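Local structure of DNA damage response protein Rtt109, putative (Neosartorya fumigata, 5ZB9) at residues N144-E156 with I428-H440. The protein probably acetylates lysines of histone H3, using acetyl-CoA as the acetyl donor. Residues are numbered along the deposited sequence; the frame is centred on the assembly and turned at random.
Sequences NQYLFPGSIENPE and INFLIDQDFNTKH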
loop_
_atom_site.group_PDB
_atom_site.type_symbol
_atom_site.label_atom_id
_atom_site.label_comp_id
_atom_site.label_asym_id
_atom_site.label_seq_id
_atom_site.Cartn_x
_atom_site.Cartn_y
_atom_site.Cartn_z
ATOM N N ASN A 144 7.697 -6.932 -12.993
ATOM C CA ASN A 144 8.796 -6.060 -13.392
ATOM C C ASN A 144 8.722 -4.713 -12.686
ATOM O O ASN A 144 8.447 -3.696 -13.330
ATOM C CB ASN A 144 8.784 -5.841 -14.909
ATOM C CG ASN A 144 8.454 -7.107 -15.686
ATOM O OD1 ASN A 144 9.067 -8.157 -15.481
ATOM N ND2 ASN A 144 7.474 -7.012 -16.580
ATOM N N GLN A 145 8.940 -4.710 -11.370
ATOM C CA GLN A 145 8.952 -3.473 -10.592
ATOM C C GLN A 145 9.879 -2.452 -11.262
ATOM O O GLN A 145 10.981 -2.798 -11.703
ATOM C CB GLN A 145 9.392 -3.738 -9.143
ATOM C CG GLN A 145 8.474 -4.676 -8.342
ATOM C CD GLN A 145 7.369 -3.945 -7.563
ATOM O OE1 GLN A 145 7.280 -2.715 -7.580
ATOM N NE2 GLN A 145 6.525 -4.711 -6.875
ATOM N N TYR A 146 9.407 -1.213 -11.371
ATOM C CA TYR A 146 10.162 -0.132 -12.001
ATOM C C TYR A 146 11.566 0.015 -11.425
ATOM O O TYR A 146 12.552 0.122 -12.156
ATOM C CB TYR A 146 9.437 1.210 -11.825
ATOM C CG TYR A 146 8.084 1.333 -12.493
ATOM C CD1 TYR A 146 7.922 2.122 -13.626
ATOM C CD2 TYR A 146 6.965 0.687 -11.976
ATOM C CE1 TYR A 146 6.685 2.253 -14.239
ATOM C CE2 TYR A 146 5.724 0.810 -12.581
ATOM C CZ TYR A 146 5.590 1.594 -13.713
ATOM O OH TYR A 146 4.362 1.722 -14.322
ATOM N N LEU A 147 11.624 -0.017 -10.098
ATOM C CA LEU A 147 12.658 0.659 -9.324
ATOM C C LEU A 147 14.100 0.461 -9.751
ATOM O O LEU A 147 14.772 1.430 -10.078
ATOM C CB LEU A 147 12.524 0.267 -7.855
ATOM C CG LEU A 147 11.419 1.039 -7.143
ATOM C CD1 LEU A 147 11.502 0.809 -5.647
ATOM C CD2 LEU A 147 11.507 2.522 -7.475
ATOM N N PHE A 148 14.589 -0.768 -9.733
ATOM C CA PHE A 148 16.030 -0.975 -9.873
ATOM C C PHE A 148 16.401 -1.841 -11.075
ATOM O O PHE A 148 16.518 -3.060 -10.961
ATOM C CB PHE A 148 16.586 -1.587 -8.588
ATOM C CG PHE A 148 16.219 -0.819 -7.356
ATOM C CD1 PHE A 148 16.622 0.501 -7.204
ATOM C CD2 PHE A 148 15.469 -1.409 -6.348
ATOM C CE1 PHE A 148 16.289 1.223 -6.071
ATOM C CE2 PHE A 148 15.139 -0.696 -5.208
ATOM C CZ PHE A 148 15.547 0.628 -5.073
ATOM N N PRO A 149 16.600 -1.201 -12.235
ATOM C CA PRO A 149 16.887 -1.947 -13.463
ATOM C C PRO A 149 18.268 -2.589 -13.447
ATOM O O PRO A 149 19.254 -1.997 -13.000
ATOM C CB PRO A 149 16.794 -0.873 -14.553
ATOM C CG PRO A 149 15.978 0.218 -13.933
ATOM C CD PRO A 149 16.429 0.234 -12.509
ATOM N N GLY A 150 18.326 -3.820 -13.936
ATOM C CA GLY A 150 19.577 -4.541 -13.997
ATOM C C GLY A 150 19.837 -5.330 -12.733
ATOM O O GLY A 150 20.602 -6.299 -12.748
ATOM N N SER A 151 19.198 -4.925 -11.637
ATOM C CA SER A 151 19.344 -5.638 -10.376
ATOM C C SER A 151 18.844 -7.072 -10.525
ATOM O O SER A 151 19.212 -7.951 -9.742
ATOM C CB SER A 151 18.590 -4.921 -9.249
ATOM O OG SER A 151 17.195 -4.898 -9.493
ATOM N N ILE A 152 18.010 -7.303 -11.536
ATOM C CA ILE A 152 17.510 -8.646 -11.822
ATOM C C ILE A 152 18.656 -9.565 -12.264
ATOM O O ILE A 152 18.614 -10.778 -12.044
ATOM C CB ILE A 152 16.391 -8.624 -12.902
ATOM C CG1 ILE A 152 15.714 -9.994 -13.002
ATOM C CG2 ILE A 152 16.932 -8.158 -14.255
ATOM C CD1 ILE A 152 14.538 -10.034 -13.945
ATOM N N GLU A 153 19.693 -8.978 -12.859
ATOM C CA GLU A 153 20.851 -9.742 -13.303
ATOM C C GLU A 153 21.798 -10.077 -12.153
ATOM O O GLU A 153 22.614 -10.991 -12.266
ATOM C CB GLU A 153 21.602 -8.979 -14.391
ATOM C CG GLU A 153 20.779 -8.730 -15.641
ATOM C CD GLU A 153 21.562 -7.997 -16.707
ATOM O OE1 GLU A 153 22.810 -7.975 -16.618
ATOM O OE2 GLU A 153 20.932 -7.427 -17.625
ATOM N N ASN A 154 21.688 -9.335 -11.053
ATOM C CA ASN A 154 22.497 -9.599 -9.867
ATOM C C ASN A 154 22.146 -10.964 -9.288
ATOM O O ASN A 154 21.055 -11.154 -8.754
ATOM C CB ASN A 154 22.302 -8.490 -8.822
ATOM C CG ASN A 154 22.899 -8.837 -7.458
ATOM O OD1 ASN A 154 23.782 -9.690 -7.343
ATOM N ND2 ASN A 154 22.414 -8.164 -6.413
ATOM N N PRO A 155 23.087 -11.920 -9.382
ATOM C CA PRO A 155 22.875 -13.308 -8.947
ATOM C C PRO A 155 22.506 -13.427 -7.472
ATOM O O PRO A 155 22.079 -14.492 -7.031
ATOM C CB PRO A 155 24.233 -13.966 -9.216
ATOM C CG PRO A 155 24.888 -13.093 -10.245
ATOM C CD PRO A 155 24.446 -11.711 -9.913
ATOM N N GLU A 156 22.660 -12.342 -6.723
ATOM C CA GLU A 156 22.398 -12.361 -5.288
ATOM C C GLU A 156 20.996 -11.882 -4.935
ATOM O O GLU A 156 20.564 -11.997 -3.791
ATOM C CB GLU A 156 23.436 -11.510 -4.562
ATOM C CG GLU A 156 24.840 -12.071 -4.657
ATOM C CD GLU A 156 24.938 -13.442 -4.031
ATOM O OE1 GLU A 156 24.476 -13.600 -2.877
ATOM O OE2 GLU A 156 25.460 -14.364 -4.698
ATOM N N ILE A 428 12.344 9.992 -8.728
ATOM C CA ILE A 428 12.061 8.578 -8.999
ATOM C C ILE A 428 12.578 8.164 -10.377
ATOM O O ILE A 428 13.206 7.115 -10.525
ATOM C CB ILE A 428 10.547 8.254 -8.907
ATOM C CG1 ILE A 428 9.977 8.683 -7.550
ATOM C CG2 ILE A 428 10.304 6.771 -9.135
ATOM C CD1 ILE A 428 10.754 8.151 -6.365
ATOM N N ASN A 429 12.327 8.994 -11.385
ATOM C CA ASN A 429 12.793 8.688 -12.731
ATOM C C ASN A 429 14.307 8.608 -12.818
ATOM O O ASN A 429 14.838 7.748 -13.516
ATOM C CB ASN A 429 12.276 9.717 -13.720
ATOM C CG ASN A 429 10.801 9.582 -13.960
ATOM O OD1 ASN A 429 10.243 8.487 -13.856
ATOM N ND2 ASN A 429 10.149 10.692 -14.276
ATOM N N PHE A 430 15.001 9.499 -12.113
ATOM C CA PHE A 430 16.459 9.462 -12.084
ATOM C C PHE A 430 16.937 8.110 -11.567
ATOM O O PHE A 430 17.857 7.509 -12.120
ATOM C CB PHE A 430 17.019 10.588 -11.209
ATOM C CG PHE A 430 18.521 10.686 -11.236
ATOM C CD1 PHE A 430 19.161 11.518 -12.150
ATOM C CD2 PHE A 430 19.297 9.948 -10.353
ATOM C CE1 PHE A 430 20.539 11.609 -12.180
ATOM C CE2 PHE A 430 20.683 10.027 -10.383
ATOM C CZ PHE A 430 21.305 10.860 -11.296
ATOM N N LEU A 431 16.297 7.637 -10.505
ATOM C CA LEU A 431 16.660 6.373 -9.889
ATOM C C LEU A 431 16.446 5.217 -10.857
ATOM O O LEU A 431 17.268 4.309 -10.954
ATOM C CB LEU A 431 15.846 6.157 -8.609
ATOM C CG LEU A 431 16.141 4.898 -7.788
ATOM C CD1 LEU A 431 17.629 4.797 -7.443
ATOM C CD2 LEU A 431 15.283 4.871 -6.525
ATOM N N ILE A 432 15.332 5.265 -11.575
ATOM C CA ILE A 432 14.991 4.225 -12.533
ATOM C C ILE A 432 15.981 4.222 -13.698
ATOM O O ILE A 432 16.273 3.177 -14.264
ATOM C CB ILE A 432 13.550 4.410 -13.057
ATOM C CG1 ILE A 432 12.553 4.293 -11.905
ATOM C CG2 ILE A 432 13.222 3.388 -14.133
ATOM C CD1 ILE A 432 11.121 4.555 -12.319
ATOM N N ASP A 433 16.520 5.387 -14.037
ATOM C CA ASP A 433 17.477 5.488 -15.137
ATOM C C ASP A 433 18.883 5.000 -14.783
ATOM O O ASP A 433 19.794 5.116 -15.601
ATOM C CB ASP A 433 17.574 6.934 -15.634
ATOM C CG ASP A 433 16.288 7.422 -16.280
ATOM O OD1 ASP A 433 15.436 6.575 -16.642
ATOM O OD2 ASP A 433 16.134 8.657 -16.431
ATOM N N GLN A 434 19.069 4.464 -13.580
ATOM C CA GLN A 434 20.405 4.070 -13.145
ATOM C C GLN A 434 20.653 2.588 -13.372
ATOM O O GLN A 434 19.810 1.893 -13.927
ATOM C CB GLN A 434 20.622 4.426 -11.673
ATOM C CG GLN A 434 20.390 5.891 -11.372
ATOM C CD GLN A 434 21.261 6.809 -12.214
ATOM O OE1 GLN A 434 22.474 6.633 -12.281
ATOM N NE2 GLN A 434 20.644 7.794 -12.858
ATOM N N ASP A 435 21.816 2.116 -12.930
ATOM C CA ASP A 435 22.204 0.733 -13.164
ATOM C C ASP A 435 22.583 0.039 -11.863
ATOM O O ASP A 435 23.284 0.594 -11.023
ATOM C CB ASP A 435 23.361 0.658 -14.167
ATOM C CG ASP A 435 22.917 0.949 -15.597
ATOM O OD1 ASP A 435 21.709 0.809 -15.893
ATOM O OD2 ASP A 435 23.779 1.309 -16.430
ATOM N N PHE A 436 22.091 -1.187 -11.691
ATOM C CA PHE A 436 22.341 -1.934 -10.456
ATOM C C PHE A 436 22.786 -3.368 -10.730
ATOM O O PHE A 436 22.709 -4.230 -9.848
ATOM C CB PHE A 436 21.088 -1.923 -9.563
ATOM C CG PHE A 436 20.702 -0.546 -9.095
ATOM C CD1 PHE A 436 19.835 0.238 -9.843
ATOM C CD2 PHE A 436 21.241 -0.019 -7.925
ATOM C CE1 PHE A 436 19.501 1.512 -9.428
ATOM C CE2 PHE A 436 20.915 1.254 -7.504
ATOM C CZ PHE A 436 20.042 2.022 -8.255
ATOM N N ASN A 437 23.273 -3.604 -11.946
ATOM C CA ASN A 437 23.733 -4.927 -12.370
ATOM C C ASN A 437 24.862 -5.512 -11.534
ATOM O O ASN A 437 24.854 -6.701 -11.224
ATOM C CB ASN A 437 24.181 -4.875 -13.820
ATOM C CG ASN A 437 23.048 -4.561 -14.755
ATOM O OD1 ASN A 437 22.821 -3.407 -15.121
ATOM N ND2 ASN A 437 22.317 -5.591 -15.145
ATOM N N THR A 438 25.845 -4.685 -11.193
ATOM C CA THR A 438 26.978 -5.148 -10.397
ATOM C C THR A 438 27.138 -4.298 -9.147
ATOM O O THR A 438 26.587 -3.197 -9.062
ATOM C CB THR A 438 28.293 -5.106 -11.193
ATOM O OG1 THR A 438 28.703 -3.743 -11.364
ATOM C CG2 THR A 438 28.118 -5.759 -12.556
ATOM N N LYS A 439 27.894 -4.810 -8.184
ATOM C CA LYS A 439 28.167 -4.081 -6.953
ATOM C C LYS A 439 28.689 -2.677 -7.235
ATOM O O LYS A 439 28.178 -1.693 -6.692
ATOM C CB LYS A 439 29.170 -4.848 -6.093
ATOM C CG LYS A 439 29.613 -4.102 -4.858
ATOM C CD LYS A 439 30.443 -4.976 -3.934
ATOM C CE LYS A 439 31.769 -5.370 -4.573
ATOM N NZ LYS A 439 32.592 -6.220 -3.657
ATOM N N HIS A 440 29.686 -2.584 -8.109
ATOM C CA HIS A 440 30.328 -1.301 -8.374
ATOM C C HIS A 440 29.380 -0.311 -9.044
ATOM O O HIS A 440 29.379 0.872 -8.700
ATOM C CB HIS A 440 31.587 -1.494 -9.226
ATOM C CG HIS A 440 32.683 -2.228 -8.517
ATOM N ND1 HIS A 440 33.831 -2.649 -9.153
ATOM C CD2 HIS A 440 32.801 -2.621 -7.226
ATOM C CE1 HIS A 440 34.610 -3.269 -8.284
ATOM N NE2 HIS A 440 34.007 -3.266 -7.109
#
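Phe148 and Phe436 form a T-shaped (edge-to-face) pair. The edge of Phe148 meets one face of Phe436, CD1 of Phe148 standing 3.8 Å from CE1 of Phe436. The ring planes lie 72° apart. CE1 of Phe148 also touches Leu431 CD2 at 3.8 Å. Beside the rings, the backbone N of Phe436 donates to Pro149 O at 3.2 Å. The bond is bent, 140° at the hydrogen. Pro149 CG lies against the carbonyl O of Ile432 and 4.2 Å from Ile432 CG2. Ile432 CD1 rests on Tyr146 CB at 3.8 Å. Further along, the Asn437 amide lies against Gly150, with Asn437 CG 3.6 Å from Gly150 CA. ND2 of Asn437 is 2.8 Å from OE1 of Glu153.

A type II turn from Phe148 to Ser151, with Gly150 at its third position, shapes the loop. Asn154 OD1 accepts from Glu156 N in an Asx turn, while ND2 donates to Thr97 O.

The contact sets the loop after strand 133-140 against the linker between helices 421-432 and 439-457. The Phe148 side chain is about 6 Å from that of Ser96, a CoA-site residue; no CoA is bound here. Leu431 reaches Phe56 of strand 50-61, and Phe436 lies against Ala442 and Ser445 of helix 439-457.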